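Local coordinates for DUF4276 family protein (Pyrococcus horikoshii, PDB 2P62), which is of unknown function but belongs to a family of the Toprim-like clan, so it may act on nucleic acid, at residues I39-P50 with I63-V74. Numbering follows the deposited sequence.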
ATOM      1  N   ILE A  39      17.039 -13.177 -15.357  1.00 77.59           N
ATOM      2  CA  ILE A  39      16.201 -14.277 -14.899  1.00 75.09           C
ATOM      3  C   ILE A  39      16.917 -15.620 -15.030  1.00 72.90           C
ATOM      4  O   ILE A  39      16.797 -16.489 -14.166  1.00 72.43           O
ATOM      5  CB  ILE A  39      14.869 -14.328 -15.690  1.00 75.66           C
ATOM      6  CG1 ILE A  39      13.993 -15.472 -15.165  1.00 74.65           C
ATOM      7  CG2 ILE A  39      15.154 -14.476 -17.180  1.00 74.90           C
ATOM      8  CD1 ILE A  39      12.650 -15.586 -15.853  1.00 76.15           C
ATOM      9  N   GLY A  40      17.670 -15.781 -16.110  1.00 70.69           N
ATOM     10  CA  GLY A  40      18.385 -17.025 -16.322  1.00 67.94           C
ATOM     11  C   GLY A  40      19.279 -17.403 -15.159  1.00 66.21           C
ATOM     12  O   GLY A  40      19.586 -18.582 -14.966  1.00 67.24           O
ATOM     13  N   LYS A  41      19.694 -16.412 -14.375  1.00 63.21           N
ATOM     14  CA  LYS A  41      20.571 -16.671 -13.242  1.00 60.56           C
ATOM     15  C   LYS A  41      19.887 -16.600 -11.884  1.00 58.90           C
ATOM     16  O   LYS A  41      20.196 -17.392 -10.993  1.00 57.34           O
ATOM     17  CB  LYS A  41      21.765 -15.718 -13.279  1.00 60.22           C
ATOM     18  CG  LYS A  41      22.630 -15.918 -14.506  1.00 60.58           C
ATOM     19  CD  LYS A  41      24.075 -15.514 -14.270  1.00 60.97           C
ATOM     20  CE  LYS A  41      24.225 -14.031 -14.015  1.00 61.40           C
ATOM     21  NZ  LYS A  41      25.667 -13.664 -13.948  1.00 61.31           N
ATOM     22  N   TRP A  42      18.955 -15.664 -11.729  1.00 58.12           N
ATOM     23  CA  TRP A  42      18.241 -15.508 -10.467  1.00 57.62           C
ATOM     24  C   TRP A  42      16.906 -16.237 -10.402  1.00 58.60           C
ATOM     25  O   TRP A  42      16.449 -16.600  -9.318  1.00 59.72           O
ATOM     26  CB  TRP A  42      18.012 -14.031 -10.160  1.00 55.81           C
ATOM     27  CG  TRP A  42      19.263 -13.291  -9.836  1.00 54.28           C
ATOM     28  CD1 TRP A  42      20.089 -12.646 -10.712  1.00 53.74           C
ATOM     29  CD2 TRP A  42      19.833 -13.112  -8.537  1.00 53.01           C
ATOM     30  NE1 TRP A  42      21.138 -12.072 -10.037  1.00 53.83           N
ATOM     31  CE2 TRP A  42      21.007 -12.346  -8.700  1.00 53.05           C
ATOM     32  CE3 TRP A  42      19.469 -13.529  -7.250  1.00 52.47           C
ATOM     33  CZ2 TRP A  42      21.818 -11.979  -7.621  1.00 51.71           C
ATOM     34  CZ3 TRP A  42      20.276 -13.164  -6.179  1.00 51.45           C
ATOM     35  CH2 TRP A  42      21.438 -12.398  -6.373  1.00 50.75           C
ATOM     36  N   GLY A  43      16.272 -16.442 -11.553  1.00 58.19           N
ATOM     37  CA  GLY A  43      14.997 -17.135 -11.570  1.00 57.12           C
ATOM     38  C   GLY A  43      13.830 -16.276 -11.120  1.00 57.81           C
ATOM     39  O   GLY A  43      12.773 -16.792 -10.751  1.00 56.23           O
ATOM     40  N   PHE A  44      14.019 -14.961 -11.147  1.00 59.21           N
ATOM     41  CA  PHE A  44      12.967 -14.029 -10.751  1.00 61.63           C
ATOM     42  C   PHE A  44      11.935 -13.911 -11.872  1.00 64.15           C
ATOM     43  O   PHE A  44      12.188 -14.324 -13.007  1.00 64.58           O
ATOM     44  CB  PHE A  44      13.570 -12.650 -10.448  1.00 59.57           C
ATOM     45  CG  PHE A  44      14.496 -12.634  -9.258  1.00 57.04           C
ATOM     46  CD1 PHE A  44      15.416 -11.599  -9.089  1.00 56.55           C
ATOM     47  CD2 PHE A  44      14.453 -13.650  -8.307  1.00 55.69           C
ATOM     48  CE1 PHE A  44      16.288 -11.580  -7.994  1.00 55.42           C
ATOM     49  CE2 PHE A  44      15.316 -13.642  -7.210  1.00 54.84           C
ATOM     50  CZ  PHE A  44      16.235 -12.603  -7.054  1.00 54.79           C
ATOM     51  N   ARG A  45      10.767 -13.360 -11.550  1.00 66.86           N
ATOM     52  CA  ARG A  45       9.719 -13.190 -12.549  1.00 68.56           C
ATOM     53  C   ARG A  45      10.044 -12.019 -13.469  1.00 69.05           C
ATOM     54  O   ARG A  45      10.872 -11.166 -13.138  1.00 68.54           O
ATOM     55  CB  ARG A  45       8.359 -12.971 -11.883  1.00 69.26           C
ATOM     56  CG  ARG A  45       8.301 -11.791 -10.938  1.00 71.15           C
ATOM     57  CD  ARG A  45       6.894 -11.584 -10.384  1.00 72.18           C
ATOM     58  NE  ARG A  45       6.345 -12.792  -9.768  1.00 73.77           N
ATOM     59  CZ  ARG A  45       5.711 -13.758 -10.431  1.00 74.47           C
ATOM     60  NH1 ARG A  45       5.250 -14.820  -9.781  1.00 75.18           N
ATOM     61  NH2 ARG A  45       5.524 -13.661 -11.740  1.00 74.29           N
ATOM     62  N   ILE A  46       9.378 -11.995 -14.621  1.00 69.70           N
ATOM     63  CA  ILE A  46       9.568 -10.973 -15.651  1.00 70.49           C
ATOM     64  C   ILE A  46       9.989  -9.565 -15.229  1.00 70.02           C
ATOM     65  O   ILE A  46      11.178  -9.239 -15.255  1.00 70.89           O
ATOM     66  CB  ILE A  46       8.307 -10.853 -16.555  1.00 71.64           C
ATOM     67  CG1 ILE A  46       7.060 -11.362 -15.818  1.00 72.17           C
ATOM     68  CG2 ILE A  46       8.527 -11.632 -17.847  1.00 71.77           C
ATOM     69  CD1 ILE A  46       6.671 -10.556 -14.591  1.00 72.76           C
ATOM     70  N   GLY A  47       9.021  -8.733 -14.852  1.00 68.78           N
ATOM     71  CA  GLY A  47       9.332  -7.365 -14.469  1.00 66.62           C
ATOM     72  C   GLY A  47       9.445  -7.114 -12.980  1.00 65.08           C
ATOM     73  O   GLY A  47       8.706  -6.308 -12.415  1.00 64.97           O
ATOM     74  N   GLU A  48      10.382  -7.797 -12.337  1.00 63.71           N
ATOM     75  CA  GLU A  48      10.577  -7.635 -10.907  1.00 61.48           C
ATOM     76  C   GLU A  48      11.804  -6.792 -10.591  1.00 59.56           C
ATOM     77  O   GLU A  48      12.887  -7.026 -11.129  1.00 59.25           O
ATOM     78  CB  GLU A  48      10.709  -9.001 -10.229  1.00 61.80           C
ATOM     79  CG  GLU A  48      11.093  -8.910  -8.761  1.00 62.38           C
ATOM     80  CD  GLU A  48      10.742 -10.156  -7.987  1.00 63.00           C
ATOM     81  OE1 GLU A  48      11.259 -11.241  -8.326  1.00 64.27           O
ATOM     82  OE2 GLU A  48       9.940 -10.045  -7.038  1.00 62.86           O
ATOM     83  N   HIS A  49      11.625  -5.806  -9.718  1.00 56.89           N
ATOM     84  CA  HIS A  49      12.723  -4.938  -9.311  1.00 54.92           C
ATOM     85  C   HIS A  49      12.993  -5.138  -7.816  1.00 50.45           C
ATOM     86  O   HIS A  49      12.378  -4.493  -6.961  1.00 50.78           O
ATOM     87  CB  HIS A  49      12.382  -3.471  -9.611  1.00 56.59           C
ATOM     88  CG  HIS A  49      12.269  -3.165 -11.073  1.00 60.96           C
ATOM     89  ND1 HIS A  49      11.413  -3.843 -11.914  1.00 62.30           N
ATOM     90  CD2 HIS A  49      12.908  -2.252 -11.846  1.00 63.17           C
ATOM     91  CE1 HIS A  49      11.528  -3.363 -13.140  1.00 62.87           C
ATOM     92  NE2 HIS A  49      12.429  -2.397 -13.125  1.00 62.84           N
ATOM     93  N   PRO A  50      13.915  -6.051  -7.484  1.00 45.30           N
ATOM     94  CA  PRO A  50      14.241  -6.314  -6.083  1.00 42.16           C
ATOM     95  C   PRO A  50      14.937  -5.147  -5.400  1.00 38.80           C
ATOM     96  O   PRO A  50      15.612  -4.345  -6.040  1.00 39.57           O
ATOM     97  CB  PRO A  50      15.124  -7.555  -6.162  1.00 41.95           C
ATOM     98  CG  PRO A  50      15.833  -7.375  -7.450  1.00 44.38           C
ATOM     99  CD  PRO A  50      14.746  -6.871  -8.383  1.00 45.03           C
ATOM    100  N   ILE A  63      13.777  -9.703  -1.946  1.00 28.75           N
ATOM    101  CA  ILE A  63      12.663  -9.898  -2.870  1.00 31.01           C
ATOM    102  C   ILE A  63      11.426 -10.339  -2.105  1.00 33.56           C
ATOM    103  O   ILE A  63      11.535 -10.983  -1.063  1.00 33.31           O
ATOM    104  CB  ILE A  63      12.961 -10.987  -3.940  1.00 30.07           C
ATOM    105  CG1 ILE A  63      13.224 -12.331  -3.265  1.00 31.43           C
ATOM    106  CG2 ILE A  63      14.159 -10.599  -4.769  1.00 30.01           C
ATOM    107  CD1 ILE A  63      13.472 -13.457  -4.243  1.00 33.04           C
ATOM    108  N   HIS A  64      10.254  -9.989  -2.629  1.00 37.79           N
ATOM    109  CA  HIS A  64       8.983 -10.369  -2.018  1.00 43.73           C
ATOM    110  C   HIS A  64       7.942 -10.613  -3.109  1.00 47.90           C
ATOM    111  O   HIS A  64       8.218 -10.388  -4.288  1.00 48.33           O
ATOM    112  CB  HIS A  64       8.474  -9.277  -1.080  1.00 43.15           C
ATOM    113  CG  HIS A  64       7.991  -8.049  -1.786  1.00 44.84           C
ATOM    114  ND1 HIS A  64       8.838  -7.048  -2.210  1.00 45.48           N
ATOM    115  CD2 HIS A  64       6.745  -7.668  -2.155  1.00 43.12           C
ATOM    116  CE1 HIS A  64       8.136  -6.104  -2.807  1.00 44.30           C
ATOM    117  NE2 HIS A  64       6.864  -6.456  -2.787  1.00 44.77           N
ATOM    118  N   ALA A  65       6.750 -11.058  -2.704  1.00 52.72           N
ATOM    119  CA  ALA A  65       5.645 -11.350  -3.629  1.00 57.28           C
ATOM    120  C   ALA A  65       6.146 -12.191  -4.803  1.00 60.77           C
ATOM    121  O   ALA A  65       5.739 -11.996  -5.953  1.00 61.99           O
ATOM    122  CB  ALA A  65       5.016 -10.042  -4.138  1.00 54.63           C
ATOM    123  N   GLU A  66       7.044 -13.122  -4.504  1.00 64.59           N
ATOM    124  CA  GLU A  66       7.601 -13.979  -5.532  1.00 68.08           C
ATOM    125  C   GLU A  66       6.614 -15.093  -5.870  1.00 69.79           C
ATOM    126  O   GLU A  66       6.459 -15.466  -7.034  1.00 70.80           O
ATOM    127  CB  GLU A  66       8.930 -14.577  -5.060  1.00 68.83           C
ATOM    128  CG  GLU A  66       9.860 -14.955  -6.203  1.00 71.16           C
ATOM    129  CD  GLU A  66      10.361 -13.736  -6.964  1.00 72.04           C
ATOM    130  OE1 GLU A  66      10.892 -13.891  -8.087  1.00 72.29           O
ATOM    131  OE2 GLU A  66      10.226 -12.616  -6.428  1.00 73.28           O
ATOM    132  N   GLY A  67       5.938 -15.609  -4.847  1.00 70.34           N
ATOM    133  CA  GLY A  67       4.979 -16.680  -5.058  1.00 71.47           C
ATOM    134  C   GLY A  67       5.337 -17.925  -4.267  1.00 72.45           C
ATOM    135  O   GLY A  67       6.486 -18.373  -4.275  1.00 73.09           O
ATOM    136  N   LYS A  68       4.349 -18.489  -3.584  1.00 72.82           N
ATOM    137  CA  LYS A  68       4.550 -19.688  -2.774  1.00 71.97           C
ATOM    138  C   LYS A  68       5.076 -20.833  -3.642  1.00 71.23           C
ATOM    139  O   LYS A  68       5.670 -21.788  -3.139  1.00 71.85           O
ATOM    140  CB  LYS A  68       3.222 -20.101  -2.129  1.00 71.64           C
ATOM    141  CG  LYS A  68       3.349 -21.002  -0.905  1.00 70.98           C
ATOM    142  CD  LYS A  68       3.840 -20.219   0.302  1.00 69.85           C
ATOM    143  CE  LYS A  68       3.800 -21.060   1.567  1.00 68.66           C
ATOM    144  NZ  LYS A  68       4.128 -20.248   2.768  1.00 67.37           N
ATOM    145  N   GLN A  69       4.865 -20.720  -4.951  1.00 69.24           N
ATOM    146  CA  GLN A  69       5.286 -21.751  -5.892  1.00 67.23           C
ATOM    147  C   GLN A  69       6.535 -21.380  -6.692  1.00 64.68           C
ATOM    148  O   GLN A  69       7.068 -22.201  -7.445  1.00 63.55           O
ATOM    149  CB  GLN A  69       4.133 -22.050  -6.847  1.00 69.80           C
ATOM    150  CG  GLN A  69       4.368 -23.222  -7.771  1.00 73.23           C
ATOM    151  CD  GLN A  69       3.162 -23.517  -8.632  1.00 75.09           C
ATOM    152  OE1 GLN A  69       2.077 -23.797  -8.119  1.00 76.44           O
ATOM    153  NE2 GLN A  69       3.340 -23.453  -9.948  1.00 75.51           N
ATOM    154  N   ARG A  70       7.003 -20.147  -6.525  1.00 61.39           N
ATOM    155  CA  ARG A  70       8.180 -19.686  -7.249  1.00 56.86           C
ATOM    156  C   ARG A  70       9.446 -19.696  -6.390  1.00 53.58           C
ATOM    157  O   ARG A  70      10.555 -19.669  -6.925  1.00 52.68           O
ATOM    158  CB  ARG A  70       7.942 -18.277  -7.801  1.00 59.21           C
ATOM    159  CG  ARG A  70       8.630 -18.031  -9.140  1.00 61.31           C
ATOM    160  CD  ARG A  70       8.825 -16.554  -9.436  1.00 62.19           C
ATOM    161  NE  ARG A  70       9.466 -16.345 -10.733  1.00 64.48           N
ATOM    162  CZ  ARG A  70       8.857 -16.500 -11.907  1.00 66.44           C
ATOM    163  NH1 ARG A  70       7.580 -16.863 -11.954  1.00 66.74           N
ATOM    164  NH2 ARG A  70       9.524 -16.295 -13.035  1.00 66.96           N
ATOM    165  N   ILE A  71       9.280 -19.732  -5.066  1.00 49.77           N
ATOM    166  CA  ILE A  71      10.414 -19.756  -4.138  1.00 47.49           C
ATOM    167  C   ILE A  71      11.409 -20.866  -4.507  1.00 46.41           C
ATOM    168  O   ILE A  71      12.614 -20.625  -4.604  1.00 45.21           O
ATOM    169  CB  ILE A  71       9.951 -19.988  -2.670  1.00 48.48           C
ATOM    170  CG1 ILE A  71       8.997 -18.877  -2.222  1.00 48.77           C
ATOM    171  CG2 ILE A  71      11.160 -20.077  -1.747  1.00 47.59           C
ATOM    172  CD1 ILE A  71       9.582 -17.485  -2.252  1.00 48.68           C
ATOM    173  N   PRO A  72      10.919 -22.102  -4.706  1.00 44.29           N
ATOM    174  CA  PRO A  72      11.830 -23.193  -5.064  1.00 43.96           C
ATOM    175  C   PRO A  72      12.470 -22.948  -6.429  1.00 42.29           C
ATOM    176  O   PRO A  72      13.615 -23.329  -6.682  1.00 40.45           O
ATOM    177  CB  PRO A  72      10.918 -24.418  -5.062  1.00 45.02           C
ATOM    178  CG  PRO A  72       9.595 -23.845  -5.481  1.00 45.97           C
ATOM    179  CD  PRO A  72       9.527 -22.583  -4.650  1.00 44.39           C
ATOM    180  N   LYS A  73      11.709 -22.305  -7.304  1.00 41.31           N
ATOM    181  CA  LYS A  73      12.183 -21.988  -8.642  1.00 40.55           C
ATOM    182  C   LYS A  73      13.346 -21.001  -8.513  1.00 38.33           C
ATOM    183  O   LYS A  73      14.358 -21.113  -9.208  1.00 37.40           O
ATOM    184  CB  LYS A  73      11.022 -21.397  -9.456  1.00 42.57           C
ATOM    185  CG  LYS A  73      11.301 -21.116 -10.932  1.00 47.37           C
ATOM    186  CD  LYS A  73      11.698 -19.655 -11.169  1.00 50.04           C
ATOM    187  CE  LYS A  73      11.025 -19.070 -12.423  1.00 50.62           C
ATOM    188  NZ  LYS A  73      11.280 -19.853 -13.679  1.00 52.34           N
ATOM    189  N   VAL A  74      13.208 -20.050  -7.596  1.00 35.97           N
ATOM    190  CA  VAL A  74      14.254 -19.062  -7.370  1.00 34.41           C
ATOM    191  C   VAL A  74      15.501 -19.686  -6.754  1.00 33.17           C
ATOM    192  O   VAL A  74      16.618 -19.347  -7.133  1.00 32.63           O
ATOM    193  CB  VAL A  74      13.762 -17.946  -6.443  1.00 34.35           C
ATOM    194  CG1 VAL A  74      14.918 -17.014  -6.085  1.00 32.73           C
ATOM    195  CG2 VAL A  74      12.650 -17.183  -7.123  1.00 32.69           C
TER
HETATM  196  O   HOH W   1      10.554  -8.192  -5.154  1.00 39.85           O
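R45 and R70 cross here, each gripping the backbone of the opposite segment. R45 reaches over the 63-74 segment and gives NH1 to the carbonyl O of E66, a bond of 3.1 Å with the donor tilted 32° from the carbonyl plane. A turn near its end, chi3 54°, bends the R45 chain to bring the guanidinium there. The return grip is looser: R70, extended from CG to NE, makes two weak bonds, NE to G43 O and NH2 to F44 O, with both carbonyls at the edge of its guanidinium. R45 CB sits over the centre of one face of that group, K73 CE over the other toward the rim, so the R70 head is sandwiched flat. The two guanidinium planes stand 46° apart, with R45 NH1 and R70 NH1 3.8 Å from each other. With an alanine in place of R45 the CB would still lie on R70, but E66 O is likely to lose this donor and the R70 guanidinium part of its neighbour.

Deeper in, I63 packs on F44: its CG2 lies over one ring face, 4.1 Å from the centroid, while I63 CD1 approaches F44 CE2 at 3.5 Å. V74 CG1 meets the same ring at its edge, and P50 CB touches I63 CG2. Beside F44 the nearly coplanar carboxylates of E48 and E66 meet, OE1 of E48 lying 2.6 Å from OE2 of E66; R70 NE forms a long salt bridge to E66 OE1. A water joins E48 OE2 to H64 N.

The contact lays the loop after helix 39-42 against the strand-to-helix loop that opens a beta-alpha-beta crossover, from strand 58-63 through helix 71-84 to strand 89-97, over strand 2-7, consistent with the Toprim-like alpha/beta fold of the clan.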